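PDB 5UB3: phosphate-binding protein from Xanthomonas axonopodis pv. citri, which probably serves as the periplasmic ligand-binding receptor paired with the diguanylate cyclase XAC2382, and holds a chloride ion in this crystal form. Local coordinates for residues K164-A168 and R190-P194; F93-F97 and T124-P130; H17-K22 and E41-A45. Where two conformers were deposited one is given. Residues are numbered along the deposited sequence.

Interaction 1 (K164-A168 and R190-P194); sequences KLNVA and RHMPP
In one lobe of this periplasmic binding protein fold, the first turn of helix 164-172 packs on an irregular segment, 190-194, that links helix 183-186 to helix 194-197. The helical side keeps regular alpha angles, with A168 N bonded to K164 O at 3.1 Å. The other side runs extended from M192 (-127/81) to P193 (-53/132), the N-cap residue of helix 194-197. In register, the CA atoms of L165 and H191 lie 4.5 Å apart and those of A168 and M192 6.0 Å.

H191, chi1 m, buries the most surface. K164, with a mttt chain, runs over its imidazole: CD sits 3.6 Å from the centroid of the H191 ring and only 4° off the normal, a CH-pi contact. Beyond the ring, the ammonium forms a salt bridge with D185, so helix 183-186 holds the end of the lysine. L165 (chi1 t, chi2 p) reaches across to the second segment, its CD1 3.6 Å from P193 CG. A168 points toward the loop, its CB 3.8 Å from M192 CE. Between these apolar contacts the carbonyl oxygen H191 O is buried without a polar partner, 3.6 Å from both L165 CA and A168 CB.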
loop_
_atom_site.group_PDB
_atom_site.type_symbol
_atom_site.label_atom_id
_atom_site.label_comp_id
_atom_site.label_asym_id
_atom_site.label_seq_id
_atom_site.Cartn_x
_atom_site.Cartn_y
_atom_site.Cartn_z
ATOM N N LYS A 164 -9.731 -5.649 2.263
ATOM C CA LYS A 164 -10.524 -4.574 1.640
ATOM C C LYS A 164 -12.035 -4.939 1.542
ATOM O O LYS A 164 -12.950 -4.084 1.754
ATOM C CB LYS A 164 -9.940 -4.241 0.309
ATOM C CG LYS A 164 -8.543 -3.658 0.367
ATOM C CD LYS A 164 -7.945 -3.536 -1.014
ATOM C CE LYS A 164 -6.534 -3.062 -0.868
ATOM N NZ LYS A 164 -6.010 -2.664 -2.180
ATOM N N LEU A 165 -12.298 -6.215 1.235
ATOM C CA LEU A 165 -13.670 -6.685 1.079
ATOM C C LEU A 165 -14.371 -6.580 2.398
ATOM O O LEU A 165 -15.537 -6.213 2.461
ATOM C CB LEU A 165 -13.693 -8.147 0.606
ATOM C CG LEU A 165 -15.082 -8.794 0.426
ATOM C CD1 LEU A 165 -16.015 -7.945 -0.419
ATOM C CD2 LEU A 165 -14.944 -10.178 -0.189
ATOM N N ASN A 166 -13.657 -6.901 3.475
ATOM C CA ASN A 166 -14.239 -6.723 4.815
ATOM C C ASN A 166 -14.615 -5.273 5.139
ATOM O O ASN A 166 -15.654 -5.007 5.713
ATOM C CB ASN A 166 -13.323 -7.311 5.882
ATOM C CG ASN A 166 -13.402 -8.842 5.973
ATOM O OD1 ASN A 166 -14.149 -9.509 5.256
ATOM N ND2 ASN A 166 -12.635 -9.380 6.879
ATOM N N VAL A 167 -13.788 -4.320 4.752
ATOM C CA VAL A 167 -14.175 -2.917 4.943
ATOM C C VAL A 167 -15.535 -2.696 4.272
ATOM O O VAL A 167 -16.454 -2.166 4.850
ATOM C CB VAL A 167 -13.139 -1.989 4.326
ATOM C CG1 VAL A 167 -13.607 -0.562 4.385
ATOM C CG2 VAL A 167 -11.814 -2.114 5.059
ATOM N N ALA A 168 -15.646 -3.093 2.999
ATOM C CA ALA A 168 -16.878 -2.877 2.275
ATOM C C ALA A 168 -18.014 -3.669 2.960
ATOM O O ALA A 168 -19.060 -3.139 3.257
ATOM C CB ALA A 168 -16.693 -3.298 0.828
ATOM N N ARG A 190 -13.623 -7.118 -6.842
ATOM C CA ARG A 190 -13.257 -8.084 -5.783
ATOM C C ARG A 190 -13.232 -7.415 -4.415
ATOM O O ARG A 190 -13.528 -8.044 -3.404
ATOM C CB ARG A 190 -11.896 -8.724 -6.023
ATOM C CG ARG A 190 -11.910 -9.872 -7.044
ATOM C CD ARG A 190 -10.509 -10.096 -7.594
ATOM N NE ARG A 190 -9.943 -8.797 -7.976
ATOM C CZ ARG A 190 -8.654 -8.469 -7.998
ATOM N NH1 ARG A 190 -7.699 -9.345 -7.701
ATOM N NH2 ARG A 190 -8.320 -7.234 -8.344
ATOM N N HIS A 191 -12.879 -6.133 -4.398
ATOM C CA HIS A 191 -12.809 -5.341 -3.168
ATOM C C HIS A 191 -14.118 -4.629 -2.855
ATOM O O HIS A 191 -14.492 -4.537 -1.709
ATOM C CB HIS A 191 -11.658 -4.322 -3.280
ATOM C CG HIS A 191 -10.330 -4.966 -3.539
ATOM N ND1 HIS A 191 -9.422 -4.482 -4.454
ATOM C CD2 HIS A 191 -9.788 -6.095 -3.033
ATOM C CE1 HIS A 191 -8.353 -5.253 -4.460
ATOM N NE2 HIS A 191 -8.554 -6.244 -3.614
ATOM N N MET A 192 -14.799 -4.113 -3.875
ATOM C CA MET A 192 -16.051 -3.386 -3.693
ATOM C C MET A 192 -17.125 -3.996 -4.604
ATOM O O MET A 192 -17.391 -3.450 -5.675
ATOM C CB MET A 192 -15.833 -1.908 -3.976
ATOM C CG MET A 192 -17.088 -1.049 -4.068
ATOM S SD MET A 192 -18.005 -0.789 -2.527
ATOM C CE MET A 192 -16.647 -0.262 -1.486
ATOM N N PRO A 193 -17.748 -5.120 -4.168
ATOM C CA PRO A 193 -18.823 -5.792 -4.933
ATOM C C PRO A 193 -19.931 -4.834 -5.297
ATOM O O PRO A 193 -20.364 -4.031 -4.481
ATOM C CB PRO A 193 -19.361 -6.887 -3.996
ATOM C CG PRO A 193 -18.387 -6.999 -2.899
ATOM C CD PRO A 193 -17.612 -5.719 -2.827
ATOM N N PRO A 194 -20.336 -4.859 -6.569
ATOM C CA PRO A 194 -21.447 -4.034 -7.008
ATOM C C PRO A 194 -22.667 -4.080 -6.071
ATOM O O PRO A 194 -23.198 -3.028 -5.744
ATOM C CB PRO A 194 -21.755 -4.602 -8.391
ATOM C CG PRO A 194 -20.404 -4.998 -8.880
ATOM C CD PRO A 194 -19.660 -5.532 -7.690
#

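Interaction 2 (F93-F97 and T124-P130); sequences FHTLF and TSGYLLP
T95 (chi1 m) pushes its side chain against the first turns of helix 124-136, overlapping S125, L129 and P130, in a helix-on-sheet packing of the periplasmic binding protein fold. Strand 95-97 is extended and crosses helix 124-130 at -83°, the axes 8.1 Å apart at their closest; the nearest CA pair, T95 and S125, is separated by 5.1 Å.

The helix opens with a pi-type turn, L129 N bonding T124 O at 2.8 Å, and kinks at P130, whose nitrogen carries no hydrogen to give to the preceding turn. Two phenylalanines flank the threonine. F93 (chi1 p) brings CZ to 3.8 Å from T124 CG2 and CE2 to 4.0 Å from S125 CB, while F97 (m) sets CZ 3.4 Å from P130 CB. T124 itself hydrogen-bonds through OG1 to T66, on strand 62-66, tying the helix start to a strand outside this pair. With L129 N drawn to T124 O, and no N-H on P130 to continue that register, S125 O takes the hydroxyl of T95 instead: T95 OG1 to S125 O is 2.7 Å.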
loop_
_atom_site.group_PDB
_atom_site.type_symbol
_atom_site.label_atom_id
_atom_site.label_comp_id
_atom_site.label_asym_id
_atom_site.label_seq_id
_atom_site.Cartn_x
_atom_site.Cartn_y
_atom_site.Cartn_z
ATOM N N PHE A 93 -2.996 7.487 -6.478
ATOM C CA PHE A 93 -4.284 7.143 -5.959
ATOM C C PHE A 93 -4.628 7.991 -4.740
ATOM O O PHE A 93 -3.795 8.742 -4.273
ATOM C CB PHE A 93 -4.385 5.632 -5.767
ATOM C CG PHE A 93 -3.584 5.054 -4.610
ATOM C CD1 PHE A 93 -2.604 5.767 -3.915
ATOM C CD2 PHE A 93 -3.855 3.744 -4.234
ATOM C CE1 PHE A 93 -1.909 5.199 -2.872
ATOM C CE2 PHE A 93 -3.163 3.140 -3.177
ATOM C CZ PHE A 93 -2.200 3.880 -2.491
ATOM N N HIS A 94 -5.832 7.809 -4.192
ATOM C CA HIS A 94 -6.239 8.508 -2.996
ATOM C C HIS A 94 -7.201 7.671 -2.225
ATOM O O HIS A 94 -7.653 6.686 -2.738
ATOM C CB HIS A 94 -6.855 9.881 -3.259
ATOM C CG HIS A 94 -8.064 9.863 -4.119
ATOM N ND1 HIS A 94 -7.998 9.870 -5.486
ATOM C CD2 HIS A 94 -9.375 9.854 -3.797
ATOM C CE1 HIS A 94 -9.219 9.898 -5.985
ATOM N NE2 HIS A 94 -10.067 9.866 -4.978
ATOM N N THR A 95 -7.432 8.087 -0.986
ATOM C CA THR A 95 -8.381 7.407 -0.115
ATOM C C THR A 95 -9.742 8.056 -0.233
ATOM O O THR A 95 -9.845 9.281 -0.335
ATOM C CB THR A 95 -7.848 7.326 1.303
ATOM O OG1 THR A 95 -6.788 6.354 1.306
ATOM C CG2 THR A 95 -8.949 6.857 2.246
ATOM N N LEU A 96 -10.766 7.217 -0.286
ATOM C CA LEU A 96 -12.121 7.683 -0.128
ATOM C C LEU A 96 -12.759 7.084 1.103
ATOM O O LEU A 96 -12.457 5.949 1.526
ATOM C CB LEU A 96 -12.927 7.451 -1.384
ATOM C CG LEU A 96 -12.945 6.126 -2.107
ATOM C CD1 LEU A 96 -13.783 5.212 -1.251
ATOM C CD2 LEU A 96 -13.506 6.201 -3.542
ATOM N N PHE A 97 -13.589 7.883 1.731
ATOM C CA PHE A 97 -14.350 7.413 2.878
ATOM C C PHE A 97 -15.733 7.221 2.356
ATOM O O PHE A 97 -16.256 8.083 1.668
ATOM C CB PHE A 97 -14.368 8.445 3.974
ATOM C CG PHE A 97 -13.045 8.631 4.678
ATOM C CD1 PHE A 97 -12.026 9.327 4.070
ATOM C CD2 PHE A 97 -12.854 8.157 5.953
ATOM C CE1 PHE A 97 -10.827 9.526 4.720
ATOM C CE2 PHE A 97 -11.659 8.332 6.611
ATOM C CZ PHE A 97 -10.647 9.052 6.001
ATOM N N THR A 124 -1.683 1.663 2.924
ATOM C CA THR A 124 -1.626 3.105 2.600
ATOM C C THR A 124 -3.012 3.709 2.576
ATOM O O THR A 124 -3.320 4.596 3.337
ATOM C CB THR A 124 -0.936 3.349 1.226
ATOM O OG1 THR A 124 0.376 2.832 1.303
ATOM C CG2 THR A 124 -0.812 4.793 0.933
ATOM N N SER A 125 -3.836 3.218 1.671
ATOM C CA SER A 125 -5.105 3.821 1.410
ATOM C C SER A 125 -6.135 3.389 2.435
ATOM O O SER A 125 -7.213 3.977 2.509
ATOM C CB SER A 125 -5.585 3.460 -0.000
ATOM O OG SER A 125 -5.819 2.042 -0.137
ATOM N N GLY A 126 -5.844 2.312 3.171
ATOM C CA GLY A 126 -6.803 1.747 4.123
ATOM C C GLY A 126 -6.404 1.889 5.567
ATOM O O GLY A 126 -7.100 1.365 6.459
ATOM N N TYR A 127 -5.326 2.615 5.837
ATOM C CA TYR A 127 -4.962 2.947 7.217
ATOM C C TYR A 127 -4.230 4.259 7.286
ATOM O O TYR A 127 -4.649 5.207 7.944
ATOM C CB TYR A 127 -4.108 1.813 7.872
ATOM C CG TYR A 127 -3.700 2.099 9.243
ATOM C CD1 TYR A 127 -4.604 1.981 10.293
ATOM C CD2 TYR A 127 -2.416 2.527 9.534
ATOM C CE1 TYR A 127 -4.213 2.236 11.598
ATOM C CE2 TYR A 127 -2.024 2.791 10.809
ATOM C CZ TYR A 127 -2.918 2.665 11.840
ATOM O OH TYR A 127 -2.517 2.956 13.100
ATOM N N LEU A 128 -3.118 4.331 6.600
ATOM C CA LEU A 128 -2.225 5.482 6.795
ATOM C C LEU A 128 -2.893 6.710 6.322
ATOM O O LEU A 128 -2.975 7.669 7.054
ATOM C CB LEU A 128 -0.877 5.265 6.103
ATOM C CG LEU A 128 -0.053 4.144 6.737
ATOM C CD1 LEU A 128 1.073 3.635 5.813
ATOM C CD2 LEU A 128 0.483 4.433 8.136
ATOM N N LEU A 129 -3.350 6.730 5.079
ATOM C CA LEU A 129 -4.010 7.927 4.536
ATOM C C LEU A 129 -5.246 8.327 5.279
ATOM O O LEU A 129 -5.369 9.489 5.637
ATOM C CB LEU A 129 -4.313 7.840 3.045
ATOM C CG LEU A 129 -3.061 7.661 2.171
ATOM C CD1 LEU A 129 -3.498 7.730 0.700
ATOM C CD2 LEU A 129 -2.006 8.712 2.459
ATOM N N PRO A 130 -6.166 7.372 5.529
ATOM C CA PRO A 130 -7.325 7.851 6.290
ATOM C C PRO A 130 -6.985 8.350 7.709
ATOM O O PRO A 130 -7.593 9.317 8.159
ATOM C CB PRO A 130 -8.244 6.638 6.366
ATOM C CG PRO A 130 -7.415 5.448 5.986
ATOM C CD PRO A 130 -6.368 6.009 5.021
#

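Interaction 3 (H17-K22 and E41-A45)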
loop_
_atom_site.group_PDB
_atom_site.type_symbol
_atom_site.label_atom_id
_atom_site.label_comp_id
_atom_site.label_asym_id
_atom_site.label_seq_id
_atom_site.Cartn_x
_atom_site.Cartn_y
_atom_site.Cartn_z
ATOM N N HIS A 17 0.059 -14.195 -3.312
ATOM C CA HIS A 17 0.936 -13.140 -3.853
ATOM C C HIS A 17 2.214 -13.682 -4.439
ATOM O O HIS A 17 2.850 -12.994 -5.206
ATOM C CB HIS A 17 1.205 -12.070 -2.793
ATOM C CG HIS A 17 -0.055 -11.367 -2.369
ATOM N ND1 HIS A 17 -0.790 -10.582 -3.237
ATOM C CD2 HIS A 17 -0.767 -11.417 -1.222
ATOM C CE1 HIS A 17 -1.868 -10.135 -2.623
ATOM N NE2 HIS A 17 -1.887 -10.643 -1.404
ATOM N N TYR A 18 2.605 -14.894 -4.035
ATOM C CA TYR A 18 3.773 -15.558 -4.627
ATOM C C TYR A 18 3.750 -15.469 -6.122
ATOM O O TYR A 18 4.736 -15.070 -6.737
ATOM C CB TYR A 18 3.805 -17.003 -4.251
ATOM C CG TYR A 18 5.041 -17.726 -4.752
ATOM C CD1 TYR A 18 6.215 -17.749 -4.007
ATOM C CD2 TYR A 18 5.018 -18.371 -5.960
ATOM C CE1 TYR A 18 7.349 -18.398 -4.487
ATOM C CE2 TYR A 18 6.136 -18.980 -6.477
ATOM C CZ TYR A 18 7.256 -19.040 -5.722
ATOM O OH TYR A 18 8.292 -19.704 -6.261
ATOM N N GLU A 19 2.596 -15.814 -6.696
ATOM C CA GLU A 19 2.390 -15.860 -8.158
ATOM C C GLU A 19 2.534 -14.521 -8.854
ATOM O O GLU A 19 2.738 -14.459 -10.030
ATOM C CB GLU A 19 0.979 -16.351 -8.458
ATOM C CG GLU A 19 0.621 -17.739 -7.914
ATOM C CD GLU A 19 -0.872 -17.993 -8.059
ATOM O OE1 GLU A 19 -1.697 -17.176 -7.573
ATOM O OE2 GLU A 19 -1.231 -18.978 -8.716
ATOM N N GLN A 20 2.293 -13.455 -8.110
ATOM C CA GLN A 20 2.426 -12.092 -8.592
ATOM C C GLN A 20 3.892 -11.631 -8.732
ATOM O O GLN A 20 4.221 -10.805 -9.569
ATOM C CB GLN A 20 1.602 -11.190 -7.652
ATOM C CG GLN A 20 0.129 -11.602 -7.665
ATOM C CD GLN A 20 -0.825 -10.434 -7.506
ATOM O OE1 GLN A 20 -1.115 -10.013 -6.374
ATOM N NE2 GLN A 20 -1.274 -9.846 -8.652
ATOM N N LEU A 21 4.783 -12.243 -7.956
ATOM C CA LEU A 21 6.156 -11.876 -7.916
ATOM C C LEU A 21 7.090 -12.764 -8.745
ATOM O O LEU A 21 8.059 -12.265 -9.325
ATOM C CB LEU A 21 6.600 -11.918 -6.454
ATOM C CG LEU A 21 5.815 -10.966 -5.534
ATOM C CD1 LEU A 21 6.265 -11.287 -4.120
ATOM C CD2 LEU A 21 6.114 -9.518 -5.858
ATOM N N LYS A 22 6.816 -14.065 -8.807
ATOM C CA LYS A 22 7.784 -14.998 -9.403
ATOM C C LYS A 22 8.018 -14.736 -10.870
ATOM O O LYS A 22 9.171 -14.716 -11.312
ATOM C CB LYS A 22 7.384 -16.462 -9.193
ATOM C CG LYS A 22 8.360 -17.456 -9.839
ATOM C CD LYS A 22 9.748 -17.318 -9.218
ATOM C CE LYS A 22 10.633 -18.567 -9.302
ATOM N NZ LYS A 22 11.876 -18.356 -8.495
ATOM N N GLU A 41 15.016 -15.518 -5.266
ATOM C CA GLU A 41 14.087 -16.076 -4.285
ATOM C C GLU A 41 12.980 -15.078 -3.971
ATOM O O GLU A 41 13.152 -13.880 -4.150
ATOM C CB GLU A 41 14.810 -16.356 -2.987
ATOM C CG GLU A 41 15.531 -17.681 -3.031
ATOM C CD GLU A 41 16.582 -17.850 -1.983
ATOM O OE1 GLU A 41 16.715 -17.003 -1.086
ATOM O OE2 GLU A 41 17.297 -18.858 -2.102
ATOM N N ILE A 42 11.857 -15.582 -3.499
ATOM C CA ILE A 42 10.769 -14.761 -3.040
ATOM C C ILE A 42 10.717 -14.895 -1.505
ATOM O O ILE A 42 10.785 -16.017 -0.975
ATOM C CB ILE A 42 9.418 -15.248 -3.623
ATOM C CG1 ILE A 42 9.425 -15.161 -5.176
ATOM C CG2 ILE A 42 8.235 -14.476 -3.047
ATOM C CD1 ILE A 42 9.607 -13.771 -5.723
ATOM N N LEU A 43 10.534 -13.773 -0.823
ATOM C CA LEU A 43 10.360 -13.752 0.630
ATOM C C LEU A 43 9.439 -12.593 0.959
ATOM O O LEU A 43 9.793 -11.432 0.837
ATOM C CB LEU A 43 11.666 -13.603 1.387
ATOM C CG LEU A 43 11.595 -13.703 2.921
ATOM C CD1 LEU A 43 10.904 -14.972 3.427
ATOM C CD2 LEU A 43 12.960 -13.625 3.526
ATOM N N MET A 44 8.247 -12.941 1.401
ATOM C CA MET A 44 7.265 -11.958 1.751
ATOM C C MET A 44 7.230 -11.882 3.269
ATOM O O MET A 44 7.851 -12.681 3.956
ATOM C CB MET A 44 5.915 -12.356 1.166
ATOM C CG MET A 44 5.833 -12.181 -0.321
ATOM S SD MET A 44 4.336 -12.928 -1.003
ATOM C CE MET A 44 4.836 -14.646 -1.089
ATOM N N ALA A 45 6.574 -10.864 3.800
ATOM C CA ALA A 45 6.505 -10.750 5.248
ATOM C C ALA A 45 5.119 -10.378 5.623
ATOM O O ALA A 45 4.470 -9.736 4.861
ATOM C CB ALA A 45 7.517 -9.735 5.769
#
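This is apolar helix-on-strand packing near the surface, where helix 14-28 lies against the end of strand 39-42 and the extended residues that follow it. The second segment alternates: I42 and M44 direct their CA-to-CB bonds toward the helix, whereas E41 and L43 turn theirs away. I42 buries the most surface. Its CD1 is 3.6 Å from L21 CB and 4.2 Å from K22 N, and its CB lies 3.9 Å from Y18 CE1, so it fits between side chains one helical turn apart. M44 follows two residues later, its SD 3.7 Å from H17 CB and its CG 3.9 Å from L21 CD1. The methyl CE of M44 comes 3.7 Å from Y18 N and lies at the edge of the tyrosine ring, near its plane.

Of the helical residues, L21 is the buried one and points toward the strand; it also touches L7 of strand 4-8 and F248. H17 is steadied within its own helix, ND1 donating to Q20 OE1 at 3.2 Å. Strands 4-8 and 39-42 are parallel neighbours, and E41 and L43 bond their backbones to that of L7. The helix that joins the two strands therefore covers them, as expected of a beta-alpha-beta crossover.

How the interactions relate
Along the chain the contacts close one after another: interaction 3 first, then interaction 2, then interaction 1. Interaction 3 belongs to the beta-alpha-beta unit 4-8, 14-28, 39-42, in the lobe containing the N-terminus, with its centre about 24 Å from the centres of both others. Interactions 1 and 2 are neighbours in the second lobe, centres about 14 Å apart and nearest atoms about 5 Å apart without touching. Strand 92-100 connects them: it carries 93-97, and its F98 touches V167 and M192. Interaction 2 lies nearest the chain centre, where T124 reaches T66 of the first lobe, consistent with the two-lobed design of periplasmic binding proteins.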